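Local atomic coordinates of putative phosphomethylpyrimidine kinase (Bacteroides thetaiotaomicron, PDB entry 3MBH), a protein that probably phosphorylates pyridoxal, which it binds in a pocket, most likely with ATP as the phosphate donor. Residues V7-G20 against G35-H49. Residues are numbered along the deposited sequence; the frame is centred on the assembly and turned at random. Where two conformers were deposited one is given.
Sequences VKKIAAVHDLSGMG and GFQVCPLPTAVLSNH. With PXL (3-hydroxy-5-(hydroxymethyl)-2-methylisonicotinaldehyde), chain G.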
ATOM      1  N   VAL A   7       2.488  16.048  15.033  1.00 26.99           N
ATOM      2  CA  VAL A   7       3.749  15.474  14.537  1.00 24.82           C
ATOM      3  C   VAL A   7       4.868  15.736  15.553  1.00 23.22           C
ATOM      4  O   VAL A   7       5.201  16.877  15.798  1.00 23.85           O
ATOM      5  CB  VAL A   7       4.199  16.123  13.197  1.00 24.72           C
ATOM      6  CG1 VAL A   7       5.626  15.623  12.797  1.00 21.81           C
ATOM      7  CG2 VAL A   7       3.179  15.829  12.088  1.00 22.69           C
ATOM      8  N   LYS A   8       5.467  14.680  16.102  0.70 22.24           N
ATOM      9  CA  LYS A   8       6.530  14.840  17.108  0.70 21.04           C
ATOM     10  C   LYS A   8       7.842  15.313  16.456  0.70 20.82           C
ATOM     11  O   LYS A   8       8.085  15.058  15.272  0.70 20.53           O
ATOM     12  CB  LYS A   8       6.732  13.533  17.902  0.70 21.35           C
ATOM     13  CG  LYS A   8       5.415  12.906  18.494  0.70 21.37           C
ATOM     14  CD  LYS A   8       4.488  13.952  19.069  0.70 22.72           C
ATOM     15  CE  LYS A   8       3.199  13.362  19.765  0.70 24.75           C
ATOM     16  NZ  LYS A   8       2.052  13.022  18.825  0.70 23.97           N
ATOM     17  N   LYS A   9       8.659  16.027  17.233  1.00 20.02           N
ATOM     18  CA  LYS A   9       9.908  16.601  16.760  1.00 19.69           C
ATOM     19  C   LYS A   9      11.125  15.952  17.446  1.00 18.80           C
ATOM     20  O   LYS A   9      11.161  15.747  18.681  1.00 17.57           O
ATOM     21  CB  LYS A   9       9.971  18.117  17.016  1.00 19.65           C
ATOM     22  CG  LYS A   9       8.820  18.971  16.508  1.00 22.90           C
ATOM     23  CD  LYS A   9       9.163  20.473  16.710  1.00 24.21           C
ATOM     24  CE  LYS A   9       8.074  21.242  17.351  1.00 28.14           C
ATOM     25  NZ  LYS A   9       6.881  21.521  16.468  1.00 32.67           N
ATOM     26  N   ILE A  10      12.113  15.650  16.637  1.00 17.27           N
ATOM     27  CA  ILE A  10      13.374  15.086  17.097  1.00 17.26           C
ATOM     28  C   ILE A  10      14.519  16.020  16.804  1.00 16.43           C
ATOM     29  O   ILE A  10      14.750  16.352  15.635  1.00 17.62           O
ATOM     30  CB  ILE A  10      13.627  13.740  16.405  1.00 17.88           C
ATOM     31  CG1 ILE A  10      12.444  12.801  16.669  1.00 20.24           C
ATOM     32  CG2 ILE A  10      14.945  13.143  16.888  1.00 16.64           C
ATOM     33  CD1 ILE A  10      12.468  11.500  15.857  1.00 20.82           C
ATOM     34  N   ALA A  11      15.252  16.451  17.820  1.00 15.53           N
ATOM     35  CA  ALA A  11      16.452  17.232  17.574  1.00 16.01           C
ATOM     36  C   ALA A  11      17.572  16.208  17.219  1.00 16.46           C
ATOM     37  O   ALA A  11      17.869  15.321  18.023  1.00 18.12           O
ATOM     38  CB  ALA A  11      16.826  18.096  18.822  1.00 14.16           C
ATOM     39  N   ALA A  12      18.189  16.366  16.043  1.00 15.43           N
ATOM     40  CA  ALA A  12      19.177  15.466  15.513  1.00 16.06           C
ATOM     41  C   ALA A  12      20.557  16.118  15.542  1.00 15.42           C
ATOM     42  O   ALA A  12      20.843  17.042  14.766  1.00 15.43           O
ATOM     43  CB  ALA A  12      18.802  15.013  14.081  1.00 15.04           C
ATOM     44  N   VAL A  13      21.380  15.672  16.479  1.00 16.23           N
ATOM     45  CA  VAL A  13      22.732  16.215  16.733  1.00 15.78           C
ATOM     46  C   VAL A  13      23.777  15.293  16.028  1.00 16.28           C
ATOM     47  O   VAL A  13      24.320  14.379  16.622  1.00 15.85           O
ATOM     48  CB  VAL A  13      23.017  16.384  18.259  1.00 15.46           C
ATOM     49  CG1 VAL A  13      24.319  17.199  18.451  1.00 14.30           C
ATOM     50  CG2 VAL A  13      21.769  17.023  18.989  1.00 14.26           C
ATOM     51  N   HIS A  14      23.976  15.565  14.739  1.00 15.59           N
ATOM     52  CA  HIS A  14      24.771  14.776  13.865  1.00 15.98           C
ATOM     53  C   HIS A  14      25.394  15.722  12.858  1.00 15.58           C
ATOM     54  O   HIS A  14      24.931  16.853  12.688  1.00 15.44           O
ATOM     55  CB  HIS A  14      23.923  13.770  13.069  1.00 16.17           C
ATOM     56  CG  HIS A  14      23.206  12.754  13.906  1.00 15.82           C
ATOM     57  ND1 HIS A  14      23.648  11.457  14.019  1.00 15.25           N
ATOM     58  CD2 HIS A  14      22.032  12.812  14.576  1.00 15.40           C
ATOM     59  CE1 HIS A  14      22.826  10.775  14.802  1.00 17.52           C
ATOM     60  NE2 HIS A  14      21.833  11.571  15.161  1.00 16.07           N
ATOM     61  N   ASP A  15      26.426  15.245  12.181  1.00 14.85           N
ATOM     62  CA  ASP A  15      27.012  15.954  11.086  1.00 15.33           C
ATOM     63  C   ASP A  15      26.190  15.895   9.772  1.00 16.69           C
ATOM     64  O   ASP A  15      25.278  15.071   9.591  1.00 14.93           O
ATOM     65  CB  ASP A  15      28.412  15.437  10.873  1.00 15.49           C
ATOM     66  CG  ASP A  15      28.414  14.050  10.281  1.00 17.77           C
ATOM     67  OD1 ASP A  15      28.419  13.052  11.081  1.00 17.25           O
ATOM     68  OD2 ASP A  15      28.297  13.963   9.022  1.00 17.29           O
ATOM     69  N   LEU A  16      26.513  16.818   8.855  1.00 16.52           N
ATOM     70  CA  LEU A  16      25.988  16.831   7.493  1.00 16.60           C
ATOM     71  C   LEU A  16      27.131  16.501   6.569  1.00 17.29           C
ATOM     72  O   LEU A  16      28.083  17.281   6.454  1.00 15.45           O
ATOM     73  CB  LEU A  16      25.398  18.174   7.122  1.00 15.77           C
ATOM     74  CG  LEU A  16      24.614  18.261   5.768  1.00 18.19           C
ATOM     75  CD1 LEU A  16      23.260  17.522   5.868  1.00 17.93           C
ATOM     76  CD2 LEU A  16      24.386  19.672   5.324  1.00 15.43           C
ATOM     77  N   SER A  17      27.020  15.321   5.951  1.00 16.66           N
ATOM     78  CA  SER A  17      27.944  14.832   4.987  1.00 17.38           C
ATOM     79  C   SER A  17      27.307  14.759   3.587  1.00 16.99           C
ATOM     80  O   SER A  17      26.277  14.157   3.397  1.00 17.56           O
ATOM     81  CB  SER A  17      28.439  13.429   5.360  1.00 18.02           C
ATOM     82  OG  SER A  17      29.404  13.481   6.369  1.00 19.91           O
ATOM     83  N   GLY A  18      28.003  15.313   2.602  1.00 16.96           N
ATOM     84  CA  GLY A  18      27.552  15.315   1.238  1.00 18.32           C
ATOM     85  C   GLY A  18      27.377  13.949   0.599  1.00 19.47           C
ATOM     86  O   GLY A  18      26.345  13.691   0.012  1.00 20.99           O
HETATM   87  N   MSE A  19      28.417  13.122   0.604  1.00 19.04           N
HETATM   88  CA  MSE A  19      28.362  11.802  -0.019  1.00 18.50           C
HETATM   89  C   MSE A  19      28.566  10.758   1.077  1.00 19.08           C
HETATM   90  O   MSE A  19      29.057  11.047   2.153  1.00 18.98           O
HETATM   91  CB  MSE A  19      29.380  11.695  -1.155  1.00 18.26           C
HETATM   92  CG  MSE A  19      28.769  12.008  -2.543  1.00 18.51           C
HETATM   93 SE   MSE A  19      27.716  10.378  -2.924  0.75 20.69          SE
HETATM   94  CE  MSE A  19      29.177   9.016  -3.030  1.00 18.40           C
ATOM     95  N   GLY A  20      28.124   9.548   0.799  1.00 20.42           N
ATOM     96  CA  GLY A  20      28.037   8.512   1.767  1.00 21.61           C
ATOM     97  C   GLY A  20      26.686   8.608   2.405  1.00 22.05           C
ATOM     98  O   GLY A  20      26.034   9.663   2.402  1.00 25.58           O
ATOM     99  N   GLY A  35       7.388   9.387  10.291  1.00 15.84           N
ATOM    100  CA  GLY A  35       6.353  10.286  10.769  1.00 16.15           C
ATOM    101  C   GLY A  35       6.794  11.383  11.697  1.00 16.25           C
ATOM    102  O   GLY A  35       5.952  12.063  12.261  1.00 16.82           O
ATOM    103  N   PHE A  36       8.106  11.597  11.821  1.00 16.42           N
ATOM    104  CA  PHE A  36       8.654  12.549  12.783  1.00 17.28           C
ATOM    105  C   PHE A  36       9.313  13.669  12.042  1.00 17.42           C
ATOM    106  O   PHE A  36       9.878  13.430  10.978  1.00 18.46           O
ATOM    107  CB  PHE A  36       9.652  11.858  13.703  1.00 16.98           C
ATOM    108  CG  PHE A  36       9.042  10.713  14.428  1.00 19.36           C
ATOM    109  CD1 PHE A  36       8.162  10.951  15.472  1.00 21.56           C
ATOM    110  CD2 PHE A  36       9.257   9.409  14.013  1.00 18.43           C
ATOM    111  CE1 PHE A  36       7.527   9.901  16.104  1.00 20.69           C
ATOM    112  CE2 PHE A  36       8.638   8.376  14.623  1.00 18.83           C
ATOM    113  CZ  PHE A  36       7.778   8.607  15.680  1.00 22.05           C
ATOM    114  N   GLN A  37       9.186  14.894  12.557  1.00 16.99           N
ATOM    115  CA  GLN A  37       9.970  16.006  12.031  1.00 16.60           C
ATOM    116  C   GLN A  37      11.375  15.985  12.679  1.00 17.10           C
ATOM    117  O   GLN A  37      11.476  15.893  13.893  1.00 17.26           O
ATOM    118  CB  GLN A  37       9.297  17.358  12.324  1.00 16.64           C
ATOM    119  CG  GLN A  37      10.149  18.506  11.812  1.00 18.41           C
ATOM    120  CD  GLN A  37       9.505  19.877  12.047  1.00 19.63           C
ATOM    121  OE1 GLN A  37       8.539  19.987  12.752  1.00 16.28           O
ATOM    122  NE2 GLN A  37      10.036  20.902  11.397  1.00 16.71           N
ATOM    123  N   VAL A  38      12.418  16.038  11.859  1.00 15.95           N
ATOM    124  CA  VAL A  38      13.786  16.034  12.300  1.00 15.49           C
ATOM    125  C   VAL A  38      14.305  17.466  12.175  1.00 15.12           C
ATOM    126  O   VAL A  38      14.196  18.105  11.104  1.00 14.37           O
ATOM    127  CB  VAL A  38      14.631  15.138  11.443  1.00 15.87           C
ATOM    128  CG1 VAL A  38      16.095  15.241  11.820  1.00 13.77           C
ATOM    129  CG2 VAL A  38      14.096  13.697  11.493  1.00 15.43           C
ATOM    130  N   CYS A  39      14.818  17.966  13.287  1.00 14.81           N
ATOM    131  CA  CYS A  39      15.337  19.315  13.425  1.00 14.86           C
ATOM    132  C   CYS A  39      16.830  19.202  13.663  1.00 15.68           C
ATOM    133  O   CYS A  39      17.283  18.920  14.791  1.00 15.80           O
ATOM    134  CB  CYS A  39      14.671  20.022  14.571  1.00 15.53           C
ATOM    135  SG  CYS A  39      12.946  20.322  14.348  1.00 18.98           S
ATOM    136  N   PRO A  40      17.621  19.449  12.617  1.00 14.68           N
ATOM    137  CA  PRO A  40      19.070  19.259  12.733  1.00 15.47           C
ATOM    138  C   PRO A  40      19.793  20.325  13.576  1.00 15.90           C
ATOM    139  O   PRO A  40      19.532  21.542  13.402  1.00 14.92           O
ATOM    140  CB  PRO A  40      19.572  19.344  11.291  1.00 15.69           C
ATOM    141  CG  PRO A  40      18.487  20.106  10.549  1.00 16.83           C
ATOM    142  CD  PRO A  40      17.196  19.815  11.257  1.00 15.13           C
ATOM    143  N   LEU A  41      20.644  19.836  14.481  1.00 15.40           N
ATOM    144  CA  LEU A  41      21.678  20.611  15.172  1.00 15.33           C
ATOM    145  C   LEU A  41      23.003  20.064  14.646  1.00 15.26           C
ATOM    146  O   LEU A  41      23.541  19.133  15.197  1.00 15.04           O
ATOM    147  CB  LEU A  41      21.617  20.416  16.675  1.00 14.49           C
ATOM    148  CG  LEU A  41      22.571  21.295  17.504  1.00 14.84           C
ATOM    149  CD1 LEU A  41      22.320  22.772  17.200  1.00 14.61           C
ATOM    150  CD2 LEU A  41      22.409  20.965  19.000  1.00 13.86           C
ATOM    151  N   PRO A  42      23.512  20.638  13.550  1.00 15.16           N
ATOM    152  CA  PRO A  42      24.614  20.047  12.833  1.00 14.94           C
ATOM    153  C   PRO A  42      25.953  20.230  13.556  1.00 15.38           C
ATOM    154  O   PRO A  42      26.229  21.308  14.060  1.00 14.34           O
ATOM    155  CB  PRO A  42      24.592  20.791  11.485  1.00 16.00           C
ATOM    156  CG  PRO A  42      23.993  22.143  11.828  1.00 15.48           C
ATOM    157  CD  PRO A  42      22.976  21.840  12.872  1.00 15.80           C
ATOM    158  N   THR A  43      26.729  19.145  13.660  1.00 15.35           N
ATOM    159  CA  THR A  43      27.966  19.109  14.441  1.00 15.26           C
ATOM    160  C   THR A  43      29.190  19.475  13.609  1.00 15.36           C
ATOM    161  O   THR A  43      30.236  19.874  14.170  1.00 15.78           O
ATOM    162  CB  THR A  43      28.151  17.737  15.057  1.00 16.32           C
ATOM    163  OG1 THR A  43      28.192  16.754  13.998  1.00 15.88           O
ATOM    164  CG2 THR A  43      26.939  17.401  16.075  1.00 13.82           C
ATOM    165  N   ALA A  44      29.052  19.336  12.297  1.00 14.04           N
ATOM    166  CA  ALA A  44      30.151  19.480  11.348  1.00 14.50           C
ATOM    167  C   ALA A  44      29.565  19.432   9.950  1.00 13.89           C
ATOM    168  O   ALA A  44      28.490  18.888   9.763  1.00 15.21           O
ATOM    169  CB  ALA A  44      31.209  18.367  11.492  1.00 12.47           C
ATOM    170  N   VAL A  45      30.301  19.973   8.992  1.00 13.41           N
ATOM    171  CA  VAL A  45      30.026  19.819   7.566  1.00 14.58           C
ATOM    172  C   VAL A  45      31.164  19.100   6.864  1.00 15.10           C
ATOM    173  O   VAL A  45      32.317  19.499   6.984  1.00 15.13           O
ATOM    174  CB  VAL A  45      29.744  21.157   6.916  1.00 15.39           C
ATOM    175  CG1 VAL A  45      29.637  21.018   5.359  1.00 11.27           C
ATOM    176  CG2 VAL A  45      28.413  21.639   7.466  1.00 15.11           C
ATOM    177  N   LEU A  46      30.842  18.027   6.165  1.00 14.77           N
ATOM    178  CA  LEU A  46      31.839  17.275   5.416  1.00 14.98           C
ATOM    179  C   LEU A  46      31.372  17.015   3.987  1.00 15.46           C
ATOM    180  O   LEU A  46      30.188  16.828   3.746  1.00 17.14           O
ATOM    181  CB  LEU A  46      32.146  15.921   6.116  1.00 15.28           C
ATOM    182  CG  LEU A  46      32.624  15.890   7.600  1.00 15.02           C
ATOM    183  CD1 LEU A  46      31.460  15.972   8.614  1.00 12.50           C
ATOM    184  CD2 LEU A  46      33.415  14.582   7.881  1.00 12.29           C
ATOM    185  N   SER A  47      32.324  16.890   3.060  1.00 15.70           N
ATOM    186  CA  SER A  47      32.060  16.501   1.689  1.00 15.34           C
ATOM    187  C   SER A  47      31.514  15.059   1.597  1.00 16.02           C
ATOM    188  O   SER A  47      30.738  14.706   0.667  1.00 13.65           O
ATOM    189  CB  SER A  47      33.358  16.605   0.877  1.00 15.73           C
ATOM    190  OG  SER A  47      34.402  15.762   1.373  1.00 14.32           O
ATOM    191  N   ASN A  48      31.954  14.238   2.551  1.00 15.67           N
ATOM    192  CA  ASN A  48      31.685  12.816   2.574  1.00 15.23           C
ATOM    193  C   ASN A  48      32.155  12.230   3.896  1.00 15.70           C
ATOM    194  O   ASN A  48      32.943  12.864   4.604  1.00 14.94           O
ATOM    195  CB  ASN A  48      32.403  12.119   1.415  1.00 15.90           C
ATOM    196  CG  ASN A  48      33.886  12.465   1.308  1.00 15.49           C
ATOM    197  OD1 ASN A  48      34.288  13.312   0.488  1.00 16.21           O
ATOM    198  ND2 ASN A  48      34.722  11.774   2.080  1.00 13.44           N
ATOM    199  N   HIS A  49      31.766  10.991   4.196  1.00 15.52           N
ATOM    200  CA  HIS A  49      32.146  10.425   5.490  1.00 15.77           C
ATOM    201  C   HIS A  49      33.659  10.180   5.564  1.00 16.28           C
ATOM    202  O   HIS A  49      34.380  10.221   4.540  1.00 15.56           O
ATOM    203  CB  HIS A  49      31.313   9.166   5.855  1.00 16.31           C
ATOM    204  CG  HIS A  49      31.499   8.010   4.916  1.00 13.89           C
ATOM    205  ND1 HIS A  49      32.718   7.410   4.694  1.00 13.94           N
ATOM    206  CD2 HIS A  49      30.612   7.363   4.133  1.00 14.73           C
ATOM    207  CE1 HIS A  49      32.561   6.430   3.818  1.00 16.57           C
ATOM    208  NE2 HIS A  49      31.294   6.390   3.450  1.00 14.65           N
TER
HETATM  209  OP4 PXL G 400      27.895   7.465  12.282  1.00 34.53           O
HETATM  210  C5A PXL G 400      28.926   7.136  11.363  1.00 27.75           C
HETATM  211  C5  PXL G 400      29.535   8.433  10.820  1.00 24.58           C
HETATM  212  C6  PXL G 400      28.950   9.682  10.890  1.00 22.67           C
HETATM  213  N1  PXL G 400      29.555  10.773  10.421  1.00 21.31           N
HETATM  214  C2  PXL G 400      30.747  10.817   9.791  1.00 23.61           C
HETATM  215  C3  PXL G 400      31.462   9.542   9.638  1.00 23.63           C
HETATM  216  C4  PXL G 400      30.825   8.329  10.204  1.00 25.70           C
HETATM  217  C4A PXL G 400      31.376   6.981  10.086  1.00 27.24           C
HETATM  218  O4A PXL G 400      32.252   6.913   9.282  1.00 36.52           O
HETATM  219  O3  PXL G 400      32.678   9.420   9.082  1.00 25.80           O
HETATM  220  C2A PXL G 400      31.208  12.174   9.288  1.00 22.34           C
HETATM  221  O   HOH W   1       6.225  19.166  13.382  1.00 23.66           O
HETATM  222  O   HOH W   2       4.890  12.280  14.974  1.00 20.60           O
HETATM  223  O   HOH W   3       7.641  22.425  13.470  1.00 23.23           O
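Phe36 meets residues 7-20 with two parts of its side chain: its ring edge lies against Lys8 CB, nearly in the ring plane, while its CB packs on Ile10 CD1 at 3.6 Å. From Gln37 to Leu41 a parallel ladder forms, since Ile10 and Ala12 each donate and accept a backbone bond; Cys39 N to Ile10 O (2.9 Å, 174° at the hydrogen) is almost straight. Gln37 sets CG anti to its backbone nitrogen (chi1 178°), stays extended beyond it and lies alongside Lys9, and a water joins its OE1 to Lys9 NZ. On the other side of the sheet Val38 CG1 touches Ala12 CB at 3.5 Å. Leu41 lies beside Val13, whose CG1 also meets Thr43 CG2.

The pairing then slips by one residue: Ala12 is opposite Pro40, but Leu16 is opposite Val45, and Leu16 N reaches Ala44 O at 3.0 Å. At this break Asp15 turns CG between its backbone N and carbonyl carbon (chi1 72°), bringing OD1 within 2.6 Å of pyridoxal N1, while OD2 accepts Ser17 OG (2.9 Å) and bonds the hydroxyl of Ser23. With the carboxylate replaced by the methyl of an alanine, the pyridine nitrogen is likely to lose its partner and the hydroxyls of Ser17 and Ser23 would probably be freer to turn. The two methyls of Leu46 divide the work, CD1 lying near Asp15 OD2 and CD2 lying 3.6 Å from pyridoxal C2A; His49 CB approaches pyridoxal O3.

The first ladder closes a beta-alpha-beta crossover through helix 24-33, on which Ile10, Ala12 and Val38 pack. Strand 80-83 pairs in parallel with strand 9-17, and helix 64-73 receives Leu41 and Pro42.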